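Local coordinates for (r)-specific enoyl-coa hydratase (Aeromonas punctata, PDB 1IQ6) that catalyses the hydration of trans-2-enoyl-CoA of four to six acyl carbons to (3R)-3-hydroxyacyl-CoA in polyhydroxyalkanoate biosynthesis, working as a homodimer, at the interface of chains A and B. Sequence-based numbering; all coordinates share one arbitrary frame. Chains: chain A/B, (r)-specific enoyl-coa hydratase.

Contact 1: the interface of chains A and B. Residues chain A 67-68, 72-74; chain B 34-36, 42.
B:Leu36 touches A:Gly74 at the apolar centre of this patch, where the hydratase 2 motif of one MaoC-like subunit lies against a glycine-containing loop of the other. B:Asn34 to B:Leu36 belong to the segment that probably binds the hydroxyacyl-CoA, and the neighbouring loop may steady it. The CD1 branch of B:Leu36 is turned to A:Gly74, its methyl coming to 3.4 Å from A:Gly74 CA, a close fit against a backbone that carries no side chain. Behind the leucine, within chain B, the ring of B:Phe42 has B:Leu36 CG in plane at its edge and B:Pro35 CG 3.5 Å above one face, near the rim, so the phenyl backs both residues. B:Pro35 in turn presents CD to A:Lys73 CB at 4.0 Å, a looser contact made by the root of the lysine chain.

Toward the polar rim, the side-chain carbonyl oxygen OD1 of B:Asn34 accepts a nearly straight hydrogen bond from the backbone N of A:Gly74 at 3.1 Å (173° at H). The donor is tilted 24° from the amide carbonyl plane. Anti placement of CG relative to the backbone N (chi1 -164°) carries the amide across to the loop.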
loop_
_atom_site.group_PDB
_atom_site.type_symbol
_atom_site.label_atom_id
_atom_site.label_comp_id
_atom_site.label_asym_id
_atom_site.label_seq_id
_atom_site.Cartn_x
_atom_site.Cartn_y
_atom_site.Cartn_z
ATOM N N GLY A 67 4.554 0.605 -12.363
ATOM C CA GLY A 67 4.375 1.859 -13.074
ATOM C C GLY A 67 5.558 2.386 -13.862
ATOM O O GLY A 67 5.384 3.197 -14.775
ATOM N N GLN A 68 6.762 1.941 -13.527
ATOM C CA GLN A 68 7.942 2.420 -14.238
ATOM C C GLN A 68 8.770 1.362 -14.966
ATOM O O GLN A 68 9.638 1.706 -15.767
ATOM C CB GLN A 68 8.836 3.208 -13.280
ATOM C CG GLN A 68 8.272 4.573 -12.890
ATOM C CD GLN A 68 8.098 5.496 -14.085
ATOM O OE1 GLN A 68 7.157 5.352 -14.874
ATOM N NE2 GLN A 68 9.018 6.442 -14.234
ATOM N N GLY A 72 5.030 -0.982 -16.852
ATOM C CA GLY A 72 5.562 0.351 -17.079
ATOM C C GLY A 72 4.528 1.450 -17.265
ATOM O O GLY A 72 3.347 1.260 -16.980
ATOM N N LYS A 73 4.977 2.602 -17.756
ATOM C CA LYS A 73 4.101 3.753 -17.965
ATOM C C LYS A 73 2.807 3.389 -18.678
ATOM O O LYS A 73 2.809 2.656 -19.670
ATOM C CB LYS A 73 4.833 4.846 -18.756
ATOM C CG LYS A 73 5.250 4.448 -20.164
ATOM C CD LYS A 73 5.967 5.591 -20.881
ATOM C CE LYS A 73 5.037 6.765 -21.160
ATOM N NZ LYS A 73 5.727 7.869 -21.893
ATOM N N GLY A 74 1.698 3.908 -18.159
ATOM C CA GLY A 74 0.404 3.634 -18.753
ATOM C C GLY A 74 -0.349 2.523 -18.050
ATOM O O GLY A 74 -1.559 2.386 -18.225
ATOM N N ASN B 34 4.825 7.161 -12.765
ATOM C CA ASN B 34 3.916 6.927 -13.887
ATOM C C ASN B 34 3.277 8.280 -14.226
ATOM O O ASN B 34 2.676 8.921 -13.361
ATOM C CB ASN B 34 2.830 5.924 -13.466
ATOM C CG ASN B 34 2.084 5.319 -14.646
ATOM O OD1 ASN B 34 2.101 5.851 -15.751
ATOM N ND2 ASN B 34 1.408 4.197 -14.402
ATOM N N PRO B 35 3.410 8.738 -15.482
ATOM C CA PRO B 35 2.834 10.024 -15.888
ATOM C C PRO B 35 1.333 10.169 -15.634
ATOM O O PRO B 35 0.805 11.280 -15.632
ATOM C CB PRO B 35 3.209 10.125 -17.371
ATOM C CG PRO B 35 3.394 8.693 -17.791
ATOM C CD PRO B 35 4.099 8.091 -16.610
ATOM N N LEU B 36 0.654 9.045 -15.411
ATOM C CA LEU B 36 -0.781 9.062 -15.134
ATOM C C LEU B 36 -1.066 9.849 -13.858
ATOM O O LEU B 36 -2.162 10.382 -13.677
ATOM C CB LEU B 36 -1.321 7.635 -14.957
ATOM C CG LEU B 36 -1.583 6.745 -16.175
ATOM C CD1 LEU B 36 -0.284 6.353 -16.829
ATOM C CD2 LEU B 36 -2.336 5.502 -15.733
ATOM N N PHE B 42 -0.365 14.172 -20.661
ATOM C CA PHE B 42 -0.405 12.721 -20.821
ATOM C C PHE B 42 -1.735 12.181 -20.317
ATOM O O PHE B 42 -2.364 11.343 -20.961
ATOM C CB PHE B 42 0.725 12.054 -20.034
ATOM C CG PHE B 42 0.707 10.554 -20.113
ATOM C CD1 PHE B 42 1.163 9.900 -21.252
ATOM C CD2 PHE B 42 0.188 9.794 -19.069
ATOM C CE1 PHE B 42 1.101 8.510 -21.352
ATOM C CE2 PHE B 42 0.121 8.407 -19.162
ATOM C CZ PHE B 42 0.577 7.763 -20.304
#

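Contact 2: the interface of chains A and B. Residues chain A 31-34; chain B 64, 68.
A:Phe33 meets B:Gln68 where the hydratase 2 motif of one MaoC-like subunit crosses the end of helix 55-68 of its partner. A:Asp32, the catalytic aspartate of the motif, and its neighbours A:Phe33 and A:Asn34 probably line the hydroxyacyl-CoA site, and the partner helix may hold them in place. The hydrogen bonding across the interface runs from the backbone N of A:Phe33 to the side-chain amide oxygen OE1 of B:Gln68, at 2.7 Å. The donor lies in the carbonyl plane and uses a lone pair of that oxygen, but the bond is bent at its hydrogen (133°). B:Gln68 reaches this position through a chain folded at its second torsion (chi2 -67°), which brings the amide tip to the loop backbone.

A second hydrogen bond stays within chain A: the backbone N of A:Asn34 donates to the carboxylate oxygen OD1 of A:Asp32 at 3.3 Å. It approaches on the anti side, tilted out of the carboxylate plane, a long bond that ties the turn together one residue beyond the backbone N held by B:Gln68.

Packing adds to these bonds. The side chains of A:Phe33 and B:Gln68 cross at about a right angle, with ring and amide planes 52° apart. Lower on the glutamine, CG sits 3.3 Å from the backbone O of A:Glu31. One turn earlier on the helix, B:Gly64 CA packs 3.8 Å from A:Asp32 CA, letting loop and helix backbones approach closely.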
loop_
_atom_site.group_PDB
_atom_site.type_symbol
_atom_site.label_atom_id
_atom_site.label_comp_id
_atom_site.label_asym_id
_atom_site.label_seq_id
_atom_site.Cartn_x
_atom_site.Cartn_y
_atom_site.Cartn_z
ATOM N N GLU A 31 -0.736 8.836 7.579
ATOM C CA GLU A 31 -1.321 9.184 8.873
ATOM C C GLU A 31 -0.984 8.088 9.893
ATOM O O GLU A 31 -1.610 8.004 10.949
ATOM C CB GLU A 31 -2.844 9.350 8.781
ATOM C CG GLU A 31 -3.336 10.492 7.887
ATOM C CD GLU A 31 -2.883 11.866 8.352
ATOM O OE1 GLU A 31 -2.773 12.084 9.579
ATOM O OE2 GLU A 31 -2.657 12.740 7.487
ATOM N N ASP A 32 -0.003 7.243 9.576
ATOM C CA ASP A 32 0.413 6.180 10.496
ATOM C C ASP A 32 1.677 6.637 11.220
ATOM O O ASP A 32 2.789 6.475 10.715
ATOM C CB ASP A 32 0.691 4.883 9.725
ATOM C CG ASP A 32 1.014 3.712 10.643
ATOM O OD1 ASP A 32 1.246 3.936 11.851
ATOM O OD2 ASP A 32 1.046 2.566 10.148
ATOM N N PHE A 33 1.494 7.206 12.410
ATOM C CA PHE A 33 2.610 7.718 13.200
ATOM C C PHE A 33 3.041 6.797 14.338
ATOM O O PHE A 33 3.379 7.262 15.427
ATOM C CB PHE A 33 2.256 9.094 13.775
ATOM C CG PHE A 33 1.783 10.083 12.744
ATOM C CD1 PHE A 33 0.423 10.257 12.500
ATOM C CD2 PHE A 33 2.696 10.833 12.013
ATOM C CE1 PHE A 33 -0.023 11.165 11.543
ATOM C CE2 PHE A 33 2.258 11.746 11.049
ATOM C CZ PHE A 33 0.900 11.909 10.817
ATOM N N ASN A 34 3.033 5.496 14.082
ATOM C CA ASN A 34 3.439 4.515 15.089
ATOM C C ASN A 34 4.886 4.775 15.512
ATOM O O ASN A 34 5.786 4.848 14.671
ATOM C CB ASN A 34 3.331 3.100 14.517
ATOM C CG ASN A 34 3.416 2.023 15.586
ATOM O OD1 ASN A 34 4.185 2.132 16.542
ATOM N ND2 ASN A 34 2.632 0.965 15.416
ATOM N N GLY B 64 -2.902 4.130 8.579
ATOM C CA GLY B 64 -3.130 5.176 9.558
ATOM C C GLY B 64 -4.306 4.871 10.472
ATOM O O GLY B 64 -4.212 5.018 11.688
ATOM N N GLN B 68 -3.606 3.919 14.307
ATOM C CA GLN B 68 -3.905 5.041 15.184
ATOM C C GLN B 68 -5.251 4.967 15.898
ATOM O O GLN B 68 -5.390 5.472 17.013
ATOM C CB GLN B 68 -3.826 6.352 14.394
ATOM C CG GLN B 68 -2.459 6.628 13.787
ATOM C CD GLN B 68 -1.390 6.894 14.832
ATOM O OE1 GLN B 68 -0.206 6.993 14.512
ATOM N NE2 GLN B 68 -1.804 7.016 16.087
#

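Contact 3: the interface of chains A and B. Residues chain A 22, 25-26, 29, 57; chain B 22, 25-26, 29, 57.
A:Leu29 and B:Leu29 reach toward each other tip to tip, their CD1 methyls 3.8 Å apart, where helix 20-30 of each MaoC-like subunit meets its twin across the dimer two-fold. In A:Leu29 chi1 -72° turns the side chain to the partner, and chi2 170° then sends CD1 to the opposing leucine and CD2 to the stem of B:Glu22.

The CD2 methyl of A:Leu29 lies 3.6 Å from B:Glu22 CB, and the side chains cross obliquely. In the twin contact A:Glu22 and B:Leu29 instead slide past each other in opposite directions, with A:Glu22 extended beyond CG and B:Glu22 bent at chi2. The symmetry holds for the methyl packing but not for the outer ends of the glutamates.

A leucine of the partner's helix 55-68 lies at the base of each. A:Leu57 crosses B:Leu29 at about a right angle, its CD1 directed at CB; in the twin, B:Leu57 CD1 is 4.1 Å from A:Leu29 CB. A:Leu57 covers the ring of A:Phe26, its CB 3.8 Å above the centre of one face, as B:Leu57 does for B:Phe26. The backbone of B:Phe26 faces the partner, its CA 4.0 Å from A:Leu29 CD1. No nitrogen or oxygen bonds across this patch.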
loop_
_atom_site.group_PDB
_atom_site.type_symbol
_atom_site.label_atom_id
_atom_site.label_comp_id
_atom_site.label_asym_id
_atom_site.label_seq_id
_atom_site.Cartn_x
_atom_site.Cartn_y
_atom_site.Cartn_z
ATOM N N GLU A 22 12.618 9.172 5.273
ATOM C CA GLU A 22 11.636 8.624 4.343
ATOM C C GLU A 22 10.474 7.978 5.082
ATOM O O GLU A 22 9.321 8.125 4.684
ATOM C CB GLU A 22 12.311 7.621 3.413
ATOM C CG GLU A 22 13.294 8.288 2.463
ATOM C CD GLU A 22 14.306 7.323 1.884
ATOM O OE1 GLU A 22 14.286 7.103 0.655
ATOM O OE2 GLU A 22 15.123 6.785 2.659
ATOM N N ALA A 25 8.320 10.635 6.316
ATOM C CA ALA A 25 7.557 11.217 5.219
ATOM C C ALA A 25 6.349 10.340 4.911
ATOM O O ALA A 25 5.257 10.846 4.654
ATOM C CB ALA A 25 8.433 11.357 3.985
ATOM N N PHE A 26 6.543 9.023 4.944
ATOM C CA PHE A 26 5.442 8.106 4.681
ATOM C C PHE A 26 4.418 8.169 5.817
ATOM O O PHE A 26 3.214 8.052 5.586
ATOM C CB PHE A 26 5.948 6.666 4.533
ATOM C CG PHE A 26 4.867 5.693 4.166
ATOM C CD1 PHE A 26 4.341 5.672 2.877
ATOM C CD2 PHE A 26 4.330 4.843 5.124
ATOM C CE1 PHE A 26 3.290 4.816 2.547
ATOM C CE2 PHE A 26 3.280 3.985 4.808
ATOM C CZ PHE A 26 2.757 3.972 3.515
ATOM N N LEU A 29 2.106 10.965 5.091
ATOM C CA LEU A 29 1.183 10.677 4.000
ATOM C C LEU A 29 0.071 9.710 4.408
ATOM O O LEU A 29 -1.102 9.942 4.112
ATOM C CB LEU A 29 1.944 10.083 2.811
ATOM C CG LEU A 29 2.849 11.020 2.012
ATOM C CD1 LEU A 29 3.703 10.201 1.051
ATOM C CD2 LEU A 29 2.001 12.023 1.249
ATOM N N LEU A 57 4.857 0.943 3.161
ATOM C CA LEU A 57 5.907 1.717 2.513
ATOM C C LEU A 57 6.698 0.702 1.689
ATOM O O LEU A 57 7.094 0.979 0.560
ATOM C CB LEU A 57 6.815 2.403 3.537
ATOM C CG LEU A 57 8.017 3.145 2.935
ATOM C CD1 LEU A 57 7.586 4.051 1.787
ATOM C CD2 LEU A 57 8.698 3.948 4.029
ATOM N N GLU B 22 1.676 15.932 -2.182
ATOM C CA GLU B 22 1.612 14.610 -1.575
ATOM C C GLU B 22 1.858 13.518 -2.611
ATOM O O GLU B 22 2.586 12.558 -2.351
ATOM C CB GLU B 22 0.255 14.404 -0.892
ATOM C CG GLU B 22 0.072 15.260 0.356
ATOM C CD GLU B 22 -0.219 16.715 0.039
ATOM O OE1 GLU B 22 0.185 17.590 0.835
ATOM O OE2 GLU B 22 -0.864 16.982 -0.995
ATOM N N ALA B 25 5.495 13.385 -3.365
ATOM C CA ALA B 25 6.245 12.751 -2.288
ATOM C C ALA B 25 6.078 11.233 -2.354
ATOM O O ALA B 25 7.026 10.485 -2.110
ATOM C CB ALA B 25 5.770 13.276 -0.935
ATOM N N PHE B 26 4.876 10.774 -2.691
ATOM C CA PHE B 26 4.650 9.337 -2.778
ATOM C C PHE B 26 5.394 8.760 -3.974
ATOM O O PHE B 26 5.923 7.654 -3.904
ATOM C CB PHE B 26 3.163 9.002 -2.909
ATOM C CG PHE B 26 2.889 7.522 -2.887
ATOM C CD1 PHE B 26 2.966 6.807 -1.696
ATOM C CD2 PHE B 26 2.604 6.834 -4.066
ATOM C CE1 PHE B 26 2.765 5.427 -1.678
ATOM C CE2 PHE B 26 2.402 5.457 -4.060
ATOM C CZ PHE B 26 2.484 4.753 -2.862
ATOM N N LEU B 29 8.971 8.226 -2.921
ATOM C CA LEU B 29 9.145 7.107 -1.998
ATOM C C LEU B 29 8.950 5.750 -2.667
ATOM O O LEU B 29 9.713 4.811 -2.426
ATOM C CB LEU B 29 8.159 7.223 -0.832
ATOM C CG LEU B 29 8.380 8.342 0.188
ATOM C CD1 LEU B 29 7.126 8.515 1.028
ATOM C CD2 LEU B 29 9.579 8.001 1.064
ATOM N N LEU B 57 -1.231 4.937 -2.716
ATOM C CA LEU B 57 -1.146 6.044 -1.768
ATOM C C LEU B 57 -2.503 6.070 -1.047
ATOM O O LEU B 57 -2.562 6.216 0.175
ATOM C CB LEU B 57 -0.882 7.379 -2.489
ATOM C CG LEU B 57 -0.920 8.646 -1.615
ATOM C CD1 LEU B 57 -0.045 8.474 -0.383
ATOM C CD2 LEU B 57 -0.458 9.847 -2.441
#

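Contact 3 lies on the two-fold axis, with contacts 1 and 2 toward opposite ends of the interface: the C-alpha centres of contacts 1 and 3 are about 18 Å apart, those of contacts 2 and 3 about 13 Å, and those of contacts 1 and 2 about 29 Å. Helix 55-68 takes part in all three, and helix 20-30 of contact 3 leads directly into the loop used in contact 2. B:Asn34 and A:Gln68 in contact 1 return as A:Asn34 and B:Gln68 in contact 2. A leucine-lined centre joins the subunits, while at either end a partner lies against the hydratase 2 motif, which suggests that dimer formation helps to shape the probable substrate-binding segments.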